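Local coordinates for protein beta-agarase B (Zobellia galactanivorans, PDB 4ATF) that cleaves the beta-1,4 linkages of agarose at random with retention of anomeric configuration, as a family 16 glycoside hydrolase, at residues Pro66-Trp71 against Ala87-Gly92; Asp94-Gly99 against Tyr279-Asn284. The protein carries 1 engineered substitution. One frame throughout, in Å; residues are numbered along the deposited sequence.

Contact 1 (Pro66-Trp71 against Ala87-Gly92)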
loop_
_atom_site.group_PDB
_atom_site.type_symbol
_atom_site.label_atom_id
_atom_site.label_comp_id
_atom_site.label_asym_id
_atom_site.label_seq_id
_atom_site.Cartn_x
_atom_site.Cartn_y
_atom_site.Cartn_z
ATOM N N PRO A 66 -11.262 4.881 5.364
ATOM C CA PRO A 66 -12.140 3.863 5.931
ATOM C C PRO A 66 -12.140 3.885 7.470
ATOM O O PRO A 66 -11.277 4.560 8.096
ATOM C CB PRO A 66 -11.469 2.554 5.449
ATOM C CG PRO A 66 -9.982 2.932 5.423
ATOM C CD PRO A 66 -10.001 4.336 4.849
ATOM N N GLY A 67 -13.008 3.088 8.092
ATOM C CA GLY A 67 -12.922 2.867 9.566
ATOM C C GLY A 67 -12.959 4.174 10.295
ATOM O O GLY A 67 -13.807 5.049 9.980
ATOM N N LEU A 68 -12.049 4.324 11.271
ATOM C CA LEU A 68 -11.898 5.596 12.009
ATOM C C LEU A 68 -10.976 6.582 11.270
ATOM O O LEU A 68 -10.683 7.661 11.793
ATOM C CB LEU A 68 -11.296 5.323 13.376
ATOM C CG LEU A 68 -12.157 4.513 14.350
ATOM C CD1 LEU A 68 -11.368 4.146 15.646
ATOM C CD2 LEU A 68 -13.424 5.302 14.617
ATOM N N THR A 69 -10.498 6.228 10.079
ATOM C CA THR A 69 -9.537 7.120 9.339
ATOM C C THR A 69 -10.168 8.475 8.941
ATOM O O THR A 69 -11.311 8.510 8.421
ATOM C CB THR A 69 -9.006 6.494 8.054
ATOM O OG1 THR A 69 -8.522 5.164 8.326
ATOM C CG2 THR A 69 -7.881 7.343 7.498
ATOM N N GLU A 70 -9.456 9.592 9.207
ATOM C CA GLU A 70 -9.888 10.856 8.561
ATOM C C GLU A 70 -8.619 11.490 7.997
ATOM O O GLU A 70 -7.826 12.087 8.761
ATOM C CB GLU A 70 -10.620 11.757 9.573
ATOM C CG GLU A 70 -10.943 13.137 8.900
ATOM C CD GLU A 70 -11.710 14.079 9.848
ATOM O OE1 GLU A 70 -12.956 13.910 9.952
ATOM O OE2 GLU A 70 -11.073 14.986 10.468
ATOM N N TRP A 71 -8.345 11.256 6.710
ATOM C CA TRP A 71 -7.100 11.742 6.151
ATOM C C TRP A 71 -7.029 13.264 6.190
ATOM O O TRP A 71 -8.041 13.946 5.997
ATOM C CB TRP A 71 -6.903 11.288 4.710
ATOM C CG TRP A 71 -6.576 9.777 4.633
ATOM C CD1 TRP A 71 -5.661 9.058 5.400
ATOM C CD2 TRP A 71 -7.133 8.854 3.715
ATOM N NE1 TRP A 71 -5.628 7.734 5.002
ATOM C CE2 TRP A 71 -6.549 7.574 3.982
ATOM C CE3 TRP A 71 -8.090 8.965 2.682
ATOM C CZ2 TRP A 71 -6.887 6.409 3.220
ATOM C CZ3 TRP A 71 -8.415 7.791 1.933
ATOM C CH2 TRP A 71 -7.825 6.549 2.226
ATOM N N ALA A 87 -0.109 9.940 12.992
ATOM C CA ALA A 87 -1.534 9.841 13.361
ATOM C C ALA A 87 -1.869 10.607 14.691
ATOM O O ALA A 87 -1.151 10.436 15.671
ATOM C CB ALA A 87 -1.903 8.341 13.534
ATOM N N THR A 88 -2.953 11.383 14.742
ATOM C CA THR A 88 -3.373 12.033 16.004
ATOM C C THR A 88 -4.893 11.907 16.125
ATOM O O THR A 88 -5.595 11.937 15.087
ATOM C CB THR A 88 -2.963 13.516 16.058
ATOM O OG1 THR A 88 -3.465 14.190 14.880
ATOM C CG2 THR A 88 -1.413 13.629 16.141
ATOM N N ARG A 89 -5.398 11.741 17.347
ATOM C CA ARG A 89 -6.866 11.745 17.578
ATOM C C ARG A 89 -7.510 13.061 17.113
ATOM O O ARG A 89 -7.017 14.179 17.393
ATOM C CB ARG A 89 -7.184 11.528 19.065
ATOM C CG ARG A 89 -8.632 11.072 19.330
ATOM C CD ARG A 89 -8.486 9.768 20.158
ATOM N NE ARG A 89 -8.840 8.749 19.294
ATOM C CZ ARG A 89 -8.575 7.440 19.364
ATOM N NH1 ARG A 89 -7.839 6.782 20.304
ATOM N NH2 ARG A 89 -9.094 6.781 18.371
ATOM N N LYS A 90 -8.593 12.939 16.353
ATOM C CA LYS A 90 -9.356 14.126 15.969
ATOM C C LYS A 90 -9.985 14.720 17.219
ATOM O O LYS A 90 -10.606 14.002 18.012
ATOM C CB LYS A 90 -10.427 13.777 14.924
ATOM C CG LYS A 90 -11.306 14.960 14.489
ATOM C CD LYS A 90 -12.277 14.527 13.382
ATOM C CE LYS A 90 -13.256 15.679 13.016
ATOM N NZ LYS A 90 -14.199 15.237 11.929
ATOM N N PRO A 91 -9.810 16.037 17.451
ATOM C CA PRO A 91 -10.374 16.549 18.728
ATOM C C PRO A 91 -11.894 16.310 18.810
ATOM O O PRO A 91 -12.600 16.517 17.803
ATOM C CB PRO A 91 -10.073 18.064 18.662
ATOM C CG PRO A 91 -8.822 18.145 17.731
ATOM C CD PRO A 91 -9.048 17.046 16.693
ATOM N N GLY A 92 -12.384 15.838 19.964
ATOM C CA GLY A 92 -13.833 15.592 20.190
ATOM C C GLY A 92 -14.419 14.340 19.515
ATOM O O GLY A 92 -15.643 14.206 19.402
#
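With CG of Glu70 anti to the backbone N (chi1 175°) and CG of Lys90 placed the same way (chi1 178°), both chains stretch out and cross at about a right angle. The full reach of lysine brings Lys90 NZ to Glu70 OE1 at 2.7 Å, a hydrogen bond that is also a salt bridge. The acceptor uses its syn lone pair, on the side of the other oxygen. That second oxygen lies against the aliphatic part of the lysine, with Glu70 OE2 3.2 Å from Lys90 CD, while it also takes a hydrogen bond from the side-chain ND2 of Asn97. The carboxylate is therefore held through both oxygens, and its rotation is restrained. Shortened to an alanine here, the Lys90 side chain would lose NZ and the methylenes packed against the carboxylate, which is likely to leave Glu70 OE1 without its cationic mate and the group held mainly through OE2. Glu70 lies in strand 69-71 and Lys90 just past the end of strand 82-89, two strands that flank strand 96-103 in the GH16 beta-sandwich, the first parallel to it and the second antiparallel. Their backbones stay well apart, the nearest CA atoms, those of Glu70 and Lys90, being 8.1 Å from each other, a width that the two extended side chains span. Strand 69-71 is entered through a type II' turn, Pro66 to Thr69, closed by Thr69 N to Pro66 O at 2.7 Å. Gly67 suits the turn because its phi is positive. Within the turn, Leu68 sends CD1 to the edge of the Arg89 guanidinium, near its plane, 4.4 Å from Arg89 NH2. The apolar methyl offers that NH2 nothing polar; its hydrogen bond goes instead to the backbone oxygen of Asp94.

Contact 2 (Asp94-Gly99 against Tyr279-Asn284)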
loop_
_atom_site.group_PDB
_atom_site.type_symbol
_atom_site.label_atom_id
_atom_site.label_comp_id
_atom_site.label_asym_id
_atom_site.label_seq_id
_atom_site.Cartn_x
_atom_site.Cartn_y
_atom_site.Cartn_z
ATOM N N ASP A 94 -13.884 9.990 17.892
ATOM C CA ASP A 94 -13.089 8.771 17.899
ATOM C C ASP A 94 -12.170 8.670 16.675
ATOM O O ASP A 94 -11.234 7.864 16.672
ATOM C CB ASP A 94 -13.963 7.490 18.018
ATOM C CG ASP A 94 -14.712 7.395 19.337
ATOM O OD1 ASP A 94 -14.130 7.664 20.407
ATOM O OD2 ASP A 94 -15.897 7.008 19.311
ATOM N N LYS A 95 -12.446 9.471 15.633
ATOM C CA LYS A 95 -11.634 9.455 14.405
ATOM C C LYS A 95 -10.139 9.791 14.668
ATOM O O LYS A 95 -9.776 10.444 15.684
ATOM C CB LYS A 95 -12.247 10.381 13.330
ATOM C CG LYS A 95 -13.563 9.756 12.748
ATOM C CD LYS A 95 -14.370 10.638 11.821
ATOM C CE LYS A 95 -15.528 9.816 11.210
ATOM N NZ LYS A 95 -15.044 8.459 10.794
ATOM N N ILE A 96 -9.285 9.264 13.789
ATOM C CA ILE A 96 -7.867 9.507 13.850
ATOM C C ILE A 96 -7.440 10.189 12.546
ATOM O O ILE A 96 -7.617 9.632 11.460
ATOM C CB ILE A 96 -7.081 8.194 14.023
ATOM C CG1 ILE A 96 -7.625 7.433 15.249
ATOM C CG2 ILE A 96 -5.561 8.500 14.198
ATOM C CD1 ILE A 96 -7.168 5.921 15.308
ATOM N N ASN A 97 -6.918 11.399 12.651
ATOM C CA ASN A 97 -6.324 12.087 11.500
ATOM C C ASN A 97 -4.945 11.514 11.126
ATOM O O ASN A 97 -4.067 11.321 12.006
ATOM C CB ASN A 97 -6.159 13.589 11.829
ATOM C CG ASN A 97 -7.483 14.319 12.057
ATOM O OD1 ASN A 97 -7.627 15.082 13.030
ATOM N ND2 ASN A 97 -8.450 14.144 11.134
ATOM N N MET A 98 -4.688 11.258 9.842
ATOM C CA MET A 98 -3.400 10.606 9.468
ATOM C C MET A 98 -3.205 10.983 7.995
ATOM O O MET A 98 -4.095 11.649 7.358
ATOM C CB MET A 98 -3.419 9.072 9.730
ATOM C CG MET A 98 -4.411 8.294 8.904
ATOM S SD MET A 98 -4.689 6.594 9.556
ATOM C CE MET A 98 -5.447 6.823 11.163
ATOM N N GLY A 99 -2.056 10.629 7.460
ATOM C CA GLY A 99 -1.653 11.077 6.124
ATOM C C GLY A 99 -2.051 10.162 4.963
ATOM O O GLY A 99 -2.243 8.944 5.144
ATOM N N TYR A 279 -8.515 -4.080 17.178
ATOM C CA TYR A 279 -7.082 -3.613 17.056
ATOM C C TYR A 279 -7.043 -2.196 16.486
ATOM O O TYR A 279 -7.044 -1.992 15.251
ATOM C CB TYR A 279 -6.281 -4.521 16.129
ATOM C CG TYR A 279 -6.304 -5.998 16.516
ATOM C CD1 TYR A 279 -5.557 -6.454 17.627
ATOM C CD2 TYR A 279 -7.011 -6.951 15.747
ATOM C CE1 TYR A 279 -5.534 -7.803 17.991
ATOM C CE2 TYR A 279 -6.993 -8.333 16.098
ATOM C CZ TYR A 279 -6.238 -8.736 17.228
ATOM O OH TYR A 279 -6.161 -10.070 17.654
ATOM N N THR A 280 -6.958 -1.225 17.380
ATOM C CA THR A 280 -6.919 0.175 16.941
ATOM C C THR A 280 -6.220 0.977 18.091
ATOM O O THR A 280 -6.302 0.563 19.258
ATOM C CB THR A 280 -8.389 0.694 16.677
ATOM O OG1 THR A 280 -8.369 2.006 16.088
ATOM C CG2 THR A 280 -9.230 0.667 18.005
ATOM N N PRO A 281 -5.492 2.074 17.755
ATOM C CA PRO A 281 -4.700 2.740 18.811
ATOM C C PRO A 281 -5.575 3.326 19.920
ATOM O O PRO A 281 -6.657 3.871 19.654
ATOM C CB PRO A 281 -3.992 3.881 18.063
ATOM C CG PRO A 281 -3.981 3.474 16.619
ATOM C CD PRO A 281 -5.272 2.676 16.423
ATOM N N THR A 282 -5.152 3.165 21.152
ATOM C CA THR A 282 -5.787 3.881 22.275
ATOM C C THR A 282 -5.128 5.281 22.355
ATOM O O THR A 282 -4.098 5.521 21.688
ATOM C CB THR A 282 -5.504 3.149 23.622
ATOM O OG1 THR A 282 -4.089 3.127 23.816
ATOM C CG2 THR A 282 -6.045 1.663 23.599
ATOM N N ASP A 283 -5.695 6.178 23.175
ATOM C CA ASP A 283 -5.108 7.506 23.388
ATOM C C ASP A 283 -3.731 7.374 24.003
ATOM O O ASP A 283 -2.835 8.070 23.578
ATOM C CB ASP A 283 -6.028 8.424 24.211
ATOM C CG ASP A 283 -7.149 8.959 23.386
ATOM O OD1 ASP A 283 -7.063 8.998 22.127
ATOM O OD2 ASP A 283 -8.142 9.369 23.971
ATOM N N ASN A 284 -3.557 6.442 24.937
ATOM C CA ASN A 284 -2.233 6.171 25.501
ATOM C C ASN A 284 -1.179 5.795 24.417
ATOM O O ASN A 284 -0.037 6.279 24.429
ATOM C CB ASN A 284 -2.344 5.060 26.588
ATOM C CG ASN A 284 -1.057 4.901 27.419
ATOM O OD1 ASN A 284 -0.427 5.880 27.828
ATOM N ND2 ASN A 284 -0.667 3.664 27.655
#
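Thr280 OG1, hydrogen-bonded to Asp263 OD2, also lies 4.2 Å from Ile96 CD1, where the loop bearing Thr280 meets the start of strand 96-103. Threonine suits this place because its hydroxyl is satisfied by Asp263 and so can lie, loosely, beside an apolar methyl without wanting a partner from it. The closer approach is made by the next residue: Ile96 CD1 comes to 3.9 Å from Pro281 CD, the ring carbon attached to the proline nitrogen. In Ile96, CG1 is anti to the carbonyl carbon and the chain continues extended (chi2 165°), which carries the terminal methyl out toward the loop; it crosses both Thr280 and Pro281 at a slant. Ile96 is a beta-branched residue at home in a strand; its backbone is hydrogen-bonded to Leu68 and to Glu70, at the start of the neighbouring strand 69-71, and Ala87 and Arg89 of strand 82-89 pack against its side chain, so the methyl projects from a well-fixed base. The contact joins the margin of the GH16 beta-sandwich to the segment that runs from Tyr279, part of the glycan pocket, into helix 283-286, of which Thr282 is the N-cap, with Glu285 returning a side-chain bond to Thr282 N as in a capping box. Arg89 NH1 binds Pro281 O and forms a salt bridge with Asp283, adding polar ties between the same loop and the sheet. Proline fits its position by presenting a compact apolar surface while having no N-H that would need a partner. Between the two segments themselves the contact is thus van der Waals, resting on one methyl and the CD corner of the proline ring, whereas the polar bonds that fix the loop's position are made with other residues.

How the contacts relate
The centres of the two contacts lie only 6 Å apart, on the same side of the chain's centre. Along the sequence they come in series, 66-71 with 87-92 closing before 94-99 opens, but the last partner, 279-284, arrives some 180 residues later. Strand 96-103 unites them: it is flanked by strands 69-71 and 82-89 of contact 1 and supplies the first segment of contact 2. Thr88 O probably accepts a bond from Asn97 N, at 2.8 Å, and Trp71 CD1 packs on Gly99 O. Strands close together in sequence thus form a surface against which a much later loop, carrying the pocket residue Tyr279, is packed, consistent with their holding it near the substrate cleft.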